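Local coordinates for flagellar protein FlgA (Thermotoga maritima, PDB 3FRN) that probably acts as a periplasmic chaperone in the assembly of the P-ring of the flagellar basal body, at residues A13-L18 with I67-Y72. Sequence-based numbering, arbitrary orientation. Where two conformers were deposited one is given.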
# COMPACT_ATOMS: atom_id res chain seq x y z
N ALA A 13 9.69 21.65 -13.75
CA ALA A 13 10.96 22.31 -13.51
C ALA A 13 12.12 21.68 -14.26
O ALA A 13 11.97 20.67 -14.94
CB ALA A 13 11.26 22.35 -12.00
N SER A 14 13.28 22.32 -14.13
CA SER A 14 14.52 21.80 -14.71
C SER A 14 15.52 21.62 -13.57
O SER A 14 15.32 22.16 -12.48
CB SER A 14 15.04 22.77 -15.78
OG SER A 14 15.06 24.10 -15.29
N PRO A 15 16.59 20.82 -13.79
CA PRO A 15 17.44 20.65 -12.61
C PRO A 15 18.07 21.95 -12.09
O PRO A 15 18.40 22.83 -12.88
CB PRO A 15 18.53 19.69 -13.10
CG PRO A 15 17.93 18.98 -14.26
CD PRO A 15 17.10 20.03 -14.94
N GLY A 16 18.22 22.06 -10.78
CA GLY A 16 18.78 23.28 -10.20
C GLY A 16 18.40 23.46 -8.76
O GLY A 16 18.39 22.51 -7.99
N VAL A 17 18.09 24.69 -8.38
CA VAL A 17 17.67 24.97 -7.02
C VAL A 17 16.26 25.54 -7.09
O VAL A 17 16.01 26.45 -7.87
CB VAL A 17 18.62 25.96 -6.30
CG1 VAL A 17 18.01 26.46 -5.01
CG2 VAL A 17 19.97 25.31 -6.02
N LEU A 18 15.35 24.98 -6.30
CA LEU A 18 13.97 25.48 -6.23
C LEU A 18 13.84 26.57 -5.18
O LEU A 18 14.33 26.42 -4.07
CB LEU A 18 13.01 24.34 -5.90
CG LEU A 18 11.54 24.64 -5.61
CD1 LEU A 18 10.74 24.77 -6.89
CD2 LEU A 18 10.97 23.54 -4.75
N ILE A 67 6.11 18.75 -8.11
CA ILE A 67 7.12 19.23 -9.06
C ILE A 67 7.74 18.08 -9.85
O ILE A 67 8.29 17.14 -9.27
CB ILE A 67 8.25 19.97 -8.33
CG1 ILE A 67 7.69 20.93 -7.28
CG2 ILE A 67 9.19 20.69 -9.32
CD1 ILE A 67 8.73 21.35 -6.31
N THR A 68 7.66 18.19 -11.17
CA THR A 68 8.30 17.24 -12.07
C THR A 68 9.56 17.91 -12.62
O THR A 68 9.48 19.01 -13.15
CB THR A 68 7.36 16.91 -13.23
OG1 THR A 68 6.08 16.52 -12.70
CG2 THR A 68 7.92 15.79 -14.12
N VAL A 69 10.72 17.28 -12.44
CA VAL A 69 11.93 17.80 -13.05
C VAL A 69 12.26 17.08 -14.36
O VAL A 69 12.44 15.87 -14.39
CB VAL A 69 13.13 17.68 -12.10
CG1 VAL A 69 14.33 18.40 -12.68
CG2 VAL A 69 12.77 18.26 -10.75
N GLU A 70 12.33 17.85 -15.44
CA GLU A 70 12.81 17.35 -16.73
C GLU A 70 14.19 16.68 -16.67
O GLU A 70 15.01 16.93 -15.77
CB GLU A 70 12.84 18.50 -17.74
CG GLU A 70 11.49 19.17 -17.93
CD GLU A 70 11.50 20.25 -19.00
OE1 GLU A 70 12.10 21.32 -18.77
OE2 GLU A 70 10.89 20.02 -20.07
N GLY A 71 14.45 15.79 -17.62
CA GLY A 71 15.76 15.14 -17.69
C GLY A 71 15.66 13.68 -18.08
O GLY A 71 14.58 13.09 -18.00
N TYR A 72 16.78 13.12 -18.50
CA TYR A 72 16.91 11.70 -18.78
C TYR A 72 16.56 10.92 -17.53
O TYR A 72 16.63 11.45 -16.41
CB TYR A 72 18.32 11.38 -19.29
CG TYR A 72 18.51 11.83 -20.71
CD1 TYR A 72 17.57 11.50 -21.67
CD2 TYR A 72 19.58 12.62 -21.09
CE1 TYR A 72 17.70 11.92 -22.97
CE2 TYR A 72 19.72 13.05 -22.41
CZ TYR A 72 18.78 12.69 -23.34
OH TYR A 72 18.88 13.09 -24.66
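Val69 lays its CG1 methyl against the Ser14-Pro15 peptide, 3.5 Å from Pro15 N, and meets CD and CG of the Pro15 ring, the two side chains crossing at an oblique angle. With CG1 anti to the backbone N (chi1 -172°), the methyl is turned onto this bend, where the chain leaves strand 10-13 for strand 16-18. The ring of Pro15 restrains phi at the bend while offering CD and CG to Val69; its CD also lies near the carbonyl O of Glu70. Beside it, Ala13 pairs in parallel with Val69: Ala13 N donates an almost straight bond to Thr68 O (2.7 Å), and Glu70 N returns one to Ala13 O (2.9 Å), the donor tilted 26° from the carbonyl plane. Val69 CA adds a CA-H...O contact to Ala13 O. The single methyl of Ala13 is enough to reach Ile67 CG2, while beyond the turn Leu18 meets Ile67 tip to tip, CD2 to CD1 at a tight 3.5 Å. Leu37 and Val45 extend this apolar cluster. Thr68 OG1 hydrogen-bonds to Glu42 and to a glycerol probably from the crystallisation liquor. Paired peptide groups thus fix the register of an outer strand in the N-terminal domain, while the apolar groups, whose contacts have no directional preference, hold the turn and following strand by close packing.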